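Local coordinates for protein alpha-L-arabinofuranosidase B (Aspergillus kawachii, PDB 6SXT) that releases terminal non-reducing alpha-L-arabinofuranose residues from arabinoxylan, L-arabinan and arabinogalactan by hydrolysis, as a secreted GH54 glycosidase, at residues 31-36 against 54-59; 70-75 against 120-125. All coordinates share one frame; numbering follows the deposited sequence.

Contact 1. Residues 31-36 against 54-59. With EDO (1,2-ethanediol), chain B.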
ATOM      1  N   GLY A  31     -20.109 -12.740   0.563  1.00 17.38           N
ATOM      2  CA  GLY A  31     -20.262 -11.743  -0.479  1.00 18.37           C
ATOM      3  C   GLY A  31     -18.934 -11.206  -0.977  1.00 16.91           C
ATOM      4  O   GLY A  31     -17.893 -11.726  -0.635  1.00 17.12           O
ATOM      5  N   ALA A  32     -19.019 -10.170  -1.801  1.00 16.74           N
ATOM      6  CA  ALA A  32     -17.831  -9.573  -2.407  1.00 14.92           C
ATOM      7  C   ALA A  32     -16.987  -8.881  -1.335  1.00 15.03           C
ATOM      8  O   ALA A  32     -17.482  -8.098  -0.526  1.00 15.33           O
ATOM      9  CB  ALA A  32     -18.186  -8.592  -3.468  1.00 16.87           C
ATOM     10  N   LEU A  33     -15.699  -9.142  -1.404  1.00 14.41           N
ATOM     11  CA  LEU A  33     -14.704  -8.486  -0.535  1.00 14.21           C
ATOM     12  C   LEU A  33     -14.218  -7.195  -1.165  1.00 14.10           C
ATOM     13  O   LEU A  33     -14.033  -6.184  -0.436  1.00 14.45           O
ATOM     14  CB  LEU A  33     -13.514  -9.419  -0.346  1.00 14.88           C
ATOM     15  CG  LEU A  33     -13.772 -10.718   0.397  1.00 14.92           C
ATOM     16  CD1 LEU A  33     -12.592 -11.661   0.257  1.00 14.98           C
ATOM     17  CD2 LEU A  33     -14.080 -10.449   1.826  1.00 16.58           C
ATOM     18  N   TYR A  34     -14.003  -7.202  -2.476  1.00 14.03           N
ATOM     19  CA  TYR A  34     -13.475  -6.028  -3.199  1.00 13.45           C
ATOM     20  C   TYR A  34     -13.807  -6.122  -4.682  1.00 14.12           C
ATOM     21  O   TYR A  34     -14.180  -7.201  -5.165  1.00 14.71           O
ATOM     22  CB  TYR A  34     -11.966  -5.851  -2.946  1.00 13.89           C
ATOM     23  CG  TYR A  34     -11.061  -6.935  -3.434  1.00 14.12           C
ATOM     24  CD1 TYR A  34     -10.849  -8.074  -2.695  1.00 13.81           C
ATOM     25  CD2 TYR A  34     -10.340  -6.804  -4.623  1.00 14.01           C
ATOM     26  CE1 TYR A  34      -9.941  -9.040  -3.090  1.00 13.67           C
ATOM     27  CE2 TYR A  34      -9.440  -7.793  -5.065  1.00 15.56           C
ATOM     28  CZ  TYR A  34      -9.198  -8.888  -4.252  1.00 13.87           C
ATOM     29  OH  TYR A  34      -8.342  -9.881  -4.637  1.00 15.83           O
ATOM     30  N   GLN A  35     -13.674  -4.980  -5.335  1.00 14.79           N
ATOM     31  CA  GLN A  35     -13.830  -4.847  -6.789  1.00 14.66           C
ATOM     32  C   GLN A  35     -12.479  -4.533  -7.436  1.00 14.09           C
ATOM     33  O   GLN A  35     -11.713  -3.738  -6.884  1.00 15.07           O
ATOM     34  CB  GLN A  35     -14.887  -3.814  -7.066  1.00 14.80           C
ATOM     35  CG  GLN A  35     -15.230  -3.733  -8.557  1.00 15.20           C
ATOM     36  CD  GLN A  35     -16.113  -2.555  -8.868  1.00 17.63           C
ATOM     37  OE1 GLN A  35     -15.671  -1.431  -8.852  1.00 18.11           O
ATOM     38  NE2 GLN A  35     -17.381  -2.839  -9.176  1.00 18.91           N
ATOM     39  N   LEU A  36     -12.280  -5.147  -8.580  1.00 15.12           N
ATOM     40  CA  LEU A  36     -11.132  -4.914  -9.466  1.00 15.24           C
ATOM     41  C   LEU A  36     -11.581  -4.164 -10.706  1.00 15.82           C
ATOM     42  O   LEU A  36     -12.696  -4.448 -11.187  1.00 15.91           O
ATOM     43  CB  LEU A  36     -10.556  -6.239  -9.913  1.00 14.95           C
ATOM     44  CG  LEU A  36      -9.879  -7.078  -8.849  1.00 14.81           C
ATOM     45  CD1 LEU A  36      -9.740  -8.517  -9.325  1.00 15.37           C
ATOM     46  CD2 LEU A  36      -8.522  -6.478  -8.483  1.00 16.77           C
ATOM     47  N   GLY A  54     -14.280 -17.409   4.604  1.00 16.99           N
ATOM     48  CA  GLY A  54     -12.970 -17.858   4.164  1.00 16.17           C
ATOM     49  C   GLY A  54     -12.084 -16.775   3.565  1.00 16.70           C
ATOM     50  O   GLY A  54     -12.211 -15.570   3.842  1.00 17.41           O
ATOM     51  N   ILE A  55     -11.191 -17.237   2.713  1.00 15.95           N
ATOM     52  CA  ILE A  55     -10.076 -16.444   2.122  0.50 15.65           C
ATOM     53  C   ILE A  55     -10.466 -16.000   0.713  1.00 15.23           C
ATOM     54  O   ILE A  55     -11.083 -16.767  -0.029  1.00 15.65           O
ATOM     55  CB  ILE A  55      -8.788 -17.277   2.115  0.50 15.90           C
ATOM     56  CG1 ILE A  55      -8.495 -17.882   3.488  0.50 17.31           C
ATOM     57  CG2 ILE A  55      -7.608 -16.464   1.631  0.50 15.25           C
ATOM     58  CD1 ILE A  55      -8.384 -16.861   4.595  0.50 16.71           C
ATOM     59  N   ALA A  56     -10.071 -14.784   0.329  1.00 15.59           N
ATOM     60  CA  ALA A  56     -10.312 -14.263  -1.010  1.00 15.58           C
ATOM     61  C   ALA A  56      -9.889 -15.243  -2.100  1.00 15.90           C
ATOM     62  O   ALA A  56      -8.837 -15.896  -1.969  1.00 16.54           O
ATOM     63  CB  ALA A  56      -9.535 -12.951  -1.168  1.00 15.64           C
ATOM     64  N   ASP A  57     -10.645 -15.228  -3.195  1.00 16.12           N
ATOM     65  CA  ASP A  57     -10.354 -16.028  -4.402  1.00 15.99           C
ATOM     66  C   ASP A  57      -9.267 -15.339  -5.229  1.00 17.21           C
ATOM     67  O   ASP A  57      -9.539 -14.671  -6.253  1.00 17.19           O
ATOM     68  CB  ASP A  57     -11.619 -16.215  -5.221  1.00 18.28           C
ATOM     69  CG  ASP A  57     -11.498 -17.217  -6.344  1.00 21.39           C
ATOM     70  OD1 ASP A  57     -10.406 -17.689  -6.579  1.00 21.76           O
ATOM     71  OD2 ASP A  57     -12.602 -17.471  -6.919  1.00 30.23           O
ATOM     72  N   ALA A  58      -8.027 -15.437  -4.775  1.00 15.67           N
ATOM     73  CA  ALA A  58      -6.879 -14.809  -5.450  1.00 16.16           C
ATOM     74  C   ALA A  58      -6.705 -15.374  -6.870  1.00 15.73           C
ATOM     75  O   ALA A  58      -6.271 -14.660  -7.762  1.00 15.74           O
ATOM     76  CB  ALA A  58      -5.646 -15.047  -4.631  1.00 18.37           C
ATOM     77  N   SER A  59      -7.083 -16.630  -7.083  1.00 16.17           N
ATOM     78  CA  SER A  59      -6.951 -17.222  -8.412  1.00 19.08           C
ATOM     79  C   SER A  59      -7.875 -16.493  -9.389  1.00 18.39           C
ATOM     80  O   SER A  59      -7.449 -16.231 -10.547  1.00 18.03           O
ATOM     81  CB  SER A  59      -7.211 -18.718  -8.294  1.00 24.35           C
ATOM     82  OG  SER A  59      -7.117 -19.279  -9.571  1.00 26.14           O
TER
HETATM   83  C1  EDO B 527     -15.537   2.322 -10.258  1.00 47.67           C
HETATM   84  O1  EDO B 527     -16.199   1.356  -9.397  1.00 39.89           O
HETATM   85  C2  EDO B 527     -15.573   2.087 -11.734  1.00 44.27           C
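Leu33 and Tyr34 close on the methyl of Ala56 from two directions. The CB of Leu33 leaves the backbone toward residues 54-59 but stays 5.4 Å from Ala56 CB. CG, at 5.0 Å from Ala56 CB, still makes no contact, and there the chain forks. CD1 makes the touch: it sits 3.6 Å from Ala56 CB and 3.7 Å from Ala56 CA, while CD2 turns off and stays 6.0 Å from Ala56 CB. CG is anti to the carbonyl carbon (chi1 -65°), and the second torsion (168°) then turns CD1 rather than CD2 to the alanine. Tyr34 adds a looser approach, its CE1 lying 4.4 Å from Ala56 CB, which meets the ring at its edge and near its plane. Leu36 CD2 lies in the ring plane at the CE2 edge, so the ring is bordered on both flanks of its hydroxyl, whose OH is hydrogen-bonded to Gln61 OE1 in helix 58-64. Leu33 and Tyr34 together face Ile47 of strand 44-47 as a classic beta bulge, at the start of strand 34-38 in a beta-hairpin of the catalytic domain. On the other side of the contact Asp57 is the N-cap of helix 58-64, its OD1 accepting from Ala60 N, and is also the centre of an inverse gamma turn closed by a weak bond from Ala58 N to Ala56 O. Farther along strand 34-38, Gln35 OE1 takes a hydrogen bond from O1 of a 1,2-ethanediol molecule, probably from the crystallisation liquor, at 2.9 Å, and is also hydrogen-bonded to Thr73 OG1.

Contact 2. Residues 70-75 against 120-125; sequences CLITII and YGVFMS
Val122 sends one branch, CG2, to meet two isoleucines of strand 70-75. Ile75 CD1 comes to 4.0 Å from Val122 CG2 and Ile72 CD1 to 4.1 Å from the same methyl, each isoleucine meeting the valine at a slant. The two approaches are roughly 100° apart about CG2, so the methyl fits against two tips that do not touch each other. In both isoleucines CG1 is anti to the carbonyl carbon (chi1 -64° in Ile72, -54° in Ile75), and the extended CG1-CD1 arm, not CG2, reaches the valine. Both residues point toward strand 120-124 although three positions apart, because Thr73 between them has helix-like backbone angles, which breaks the regular alternation of the strand. Ile72 CD1 also rests 4.1 Å from Gly121 O. The strands run almost at right angles, their axes 9.1 Å apart, as in orthogonal packing of one sheet on another. Val122 and the carbonyl of Ile72 also share Tyr130 of strand 130-132, the valine through packing and the carbonyl through a hydrogen bond, while Tyr120 lies against Ala58 and Gln61 of helix 58-64, the helix whose Phe64 packs on Cys70.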
ATOM      1  N   CYS A  70      -4.269  -4.244 -12.968  1.00 16.49           N
ATOM      2  CA  CYS A  70      -5.521  -4.144 -12.187  1.00 16.29           C
ATOM      3  C   CYS A  70      -5.360  -3.138 -11.068  1.00 17.17           C
ATOM      4  O   CYS A  70      -4.278  -3.033 -10.456  1.00 16.60           O
ATOM      5  CB  CYS A  70      -5.911  -5.475 -11.609  1.00 17.38           C
ATOM      6  SG  CYS A  70      -6.821  -6.505 -12.793  1.00 18.98           S
ATOM      7  N   LEU A  71      -6.469  -2.474 -10.782  1.00 15.15           N
ATOM      8  CA  LEU A  71      -6.639  -1.551  -9.658  1.00 14.70           C
ATOM      9  C   LEU A  71      -7.750  -2.107  -8.773  1.00 17.10           C
ATOM     10  O   LEU A  71      -8.701  -2.723  -9.294  1.00 15.84           O
ATOM     11  CB  LEU A  71      -7.066  -0.198 -10.188  1.00 15.14           C
ATOM     12  CG  LEU A  71      -6.047   0.519 -11.075  1.00 16.81           C
ATOM     13  CD1 LEU A  71      -6.620   1.815 -11.624  1.00 18.82           C
ATOM     14  CD2 LEU A  71      -4.742   0.772 -10.332  1.00 17.91           C
ATOM     15  N   ILE A  72      -7.614  -1.871  -7.479  1.00 15.16           N
ATOM     16  CA  ILE A  72      -8.699  -2.130  -6.508  1.00 14.86           C
ATOM     17  C   ILE A  72      -9.576  -0.888  -6.463  1.00 14.98           C
ATOM     18  O   ILE A  72      -9.158   0.144  -5.971  1.00 15.42           O
ATOM     19  CB  ILE A  72      -8.143  -2.532  -5.142  1.00 14.79           C
ATOM     20  CG1 ILE A  72      -7.388  -3.844  -5.250  1.00 15.31           C
ATOM     21  CG2 ILE A  72      -9.259  -2.631  -4.127  1.00 15.07           C
ATOM     22  CD1 ILE A  72      -6.501  -4.131  -4.033  1.00 17.07           C
ATOM     23  N   THR A  73     -10.777  -0.977  -7.031  1.00 14.67           N
ATOM     24  CA  THR A  73     -11.700   0.180  -7.096  1.00 15.49           C
ATOM     25  C   THR A  73     -12.514   0.322  -5.810  1.00 16.29           C
ATOM     26  O   THR A  73     -12.834   1.462  -5.430  1.00 17.28           O
ATOM     27  CB  THR A  73     -12.627   0.070  -8.306  1.00 16.70           C
ATOM     28  OG1 THR A  73     -13.131  -1.260  -8.306  1.00 17.33           O
ATOM     29  CG2 THR A  73     -11.918   0.385  -9.599  1.00 19.43           C
ATOM     30  N   ILE A  74     -12.906  -0.784  -5.177  1.00 14.81           N
ATOM     31  CA  ILE A  74     -13.792  -0.724  -4.008  1.00 14.78           C
ATOM     32  C   ILE A  74     -13.313  -1.774  -3.020  1.00 14.24           C
ATOM     33  O   ILE A  74     -13.037  -2.901  -3.432  1.00 14.59           O
ATOM     34  CB  ILE A  74     -15.270  -0.974  -4.358  1.00 15.16           C
ATOM     35  CG1 ILE A  74     -15.740  -0.123  -5.547  1.00 17.58           C
ATOM     36  CG2 ILE A  74     -16.162  -0.781  -3.108  1.00 16.00           C
ATOM     37  CD1 ILE A  74     -17.169  -0.463  -5.953  1.00 18.83           C
ATOM     38  N   ILE A  75     -13.248  -1.389  -1.756  1.00 14.13           N
ATOM     39  CA  ILE A  75     -13.115  -2.360  -0.647  1.00 14.32           C
ATOM     40  C   ILE A  75     -14.485  -2.360   0.025  1.00 13.86           C
ATOM     41  O   ILE A  75     -14.894  -1.374   0.616  1.00 15.58           O
ATOM     42  CB  ILE A  75     -11.976  -1.984   0.309  1.00 14.84           C
ATOM     43  CG1 ILE A  75     -10.634  -1.785  -0.429  1.00 16.57           C
ATOM     44  CG2 ILE A  75     -11.839  -3.064   1.338  1.00 15.94           C
ATOM     45  CD1 ILE A  75      -9.646  -0.942   0.325  1.00 19.38           C
ATOM     46  N   TYR A 120      -4.272 -11.022  -1.584  1.00 14.13           N
ATOM     47  CA  TYR A 120      -3.686  -9.710  -1.949  1.00 13.87           C
ATOM     48  C   TYR A 120      -4.174  -8.630  -1.008  1.00 15.28           C
ATOM     49  O   TYR A 120      -5.399  -8.497  -0.831  1.00 14.91           O
ATOM     50  CB  TYR A 120      -4.096  -9.392  -3.381  1.00 14.69           C
ATOM     51  CG  TYR A 120      -3.448 -10.290  -4.396  1.00 14.36           C
ATOM     52  CD1 TYR A 120      -2.091 -10.167  -4.693  1.00 15.38           C
ATOM     53  CD2 TYR A 120      -4.169 -11.306  -5.031  1.00 14.89           C
ATOM     54  CE1 TYR A 120      -1.488 -10.965  -5.656  1.00 16.78           C
ATOM     55  CE2 TYR A 120      -3.578 -12.096  -6.008  1.00 15.69           C
ATOM     56  CZ  TYR A 120      -2.229 -11.934  -6.317  1.00 17.00           C
ATOM     57  OH  TYR A 120      -1.646 -12.767  -7.232  1.00 18.13           O
ATOM     58  N   GLY A 121      -3.226  -7.871  -0.430  1.00 14.48           N
ATOM     59  CA  GLY A 121      -3.527  -6.674   0.340  1.00 13.90           C
ATOM     60  C   GLY A 121      -3.547  -5.428  -0.513  1.00 14.57           C
ATOM     61  O   GLY A 121      -3.404  -5.493  -1.722  1.00 14.91           O
ATOM     62  N   VAL A 122      -3.684  -4.305   0.166  1.00 14.27           N
ATOM     63  CA  VAL A 122      -3.828  -2.988  -0.495  1.00 14.42           C
ATOM     64  C   VAL A 122      -2.535  -2.205  -0.271  1.00 14.52           C
ATOM     65  O   VAL A 122      -2.361  -1.643   0.797  1.00 14.76           O
ATOM     66  CB  VAL A 122      -5.053  -2.236   0.014  1.00 14.37           C
ATOM     67  CG1 VAL A 122      -5.261  -0.947  -0.765  1.00 14.94           C
ATOM     68  CG2 VAL A 122      -6.282  -3.115  -0.047  1.00 14.80           C
ATOM     69  N   PHE A 123      -1.665  -2.209  -1.265  1.00 14.88           N
ATOM     70  CA  PHE A 123      -0.360  -1.528  -1.185  1.00 14.73           C
ATOM     71  C   PHE A 123      -0.562  -0.097  -1.682  1.00 15.53           C
ATOM     72  O   PHE A 123      -0.900   0.105  -2.867  1.00 16.22           O
ATOM     73  CB  PHE A 123       0.652  -2.251  -2.044  1.00 15.36           C
ATOM     74  CG  PHE A 123       2.076  -1.811  -1.872  1.00 15.45           C
ATOM     75  CD1 PHE A 123       2.563  -0.684  -2.537  1.00 16.97           C
ATOM     76  CD2 PHE A 123       2.945  -2.561  -1.101  1.00 15.29           C
ATOM     77  CE1 PHE A 123       3.894  -0.304  -2.390  1.00 15.29           C
ATOM     78  CE2 PHE A 123       4.277  -2.194  -0.976  1.00 14.85           C
ATOM     79  CZ  PHE A 123       4.764  -1.090  -1.660  1.00 15.91           C
ATOM     80  N   MET A 124      -0.364   0.854  -0.808  1.00 15.55           N
ATOM     81  CA  MET A 124      -0.715   2.253  -1.113  1.00 15.41           C
ATOM     82  C   MET A 124       0.570   3.083  -1.174  1.00 16.73           C
ATOM     83  O   MET A 124       1.288   3.179  -0.185  1.00 17.09           O
ATOM     84  CB  MET A 124      -1.653   2.808  -0.061  1.00 16.58           C
ATOM     85  CG  MET A 124      -2.935   1.924   0.034  1.00 17.55           C
ATOM     86  SD  MET A 124      -4.162   2.469   1.216  1.00 17.96           S
ATOM     87  CE  MET A 124      -4.794   3.871   0.325  1.00 21.35           C
ATOM     88  N   SER A 125       0.852   3.594  -2.381  1.00 16.41           N
ATOM     89  CA  SER A 125       1.949   4.523  -2.672  1.00 16.81           C
ATOM     90  C   SER A 125       1.487   5.935  -2.349  1.00 16.77           C
ATOM     91  O   SER A 125       0.280   6.246  -2.313  1.00 16.73           O
ATOM     92  CB  SER A 125       2.378   4.301  -4.102  1.00 17.28           C
ATOM     93  OG  SER A 125       1.262   4.337  -4.988  1.00 18.15           O
TER

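How the contacts relate
Both contacts belong to the N-terminal catalytic domain, their centres 12 Å apart, and contact 1 precedes contact 2 along the chain. Strands 34-38 and 70-75 are antiparallel neighbours in one four-stranded sheet, so each contact uses that sheet on one side; a probable backbone hydrogen bond from Gln35 N to Ile74 O (2.9 Å) joins them. Helix 58-64, whose start lies in contact 1, leads on to strand 70-75 of contact 2. Contact 1 packs the start of strand 34-38 and the loop before it on the turn leading into the helix; contact 2 packs the same sheet on strand 117-124 of the larger antiparallel sheet. Both lie away from the catalytic and sugar-binding sites.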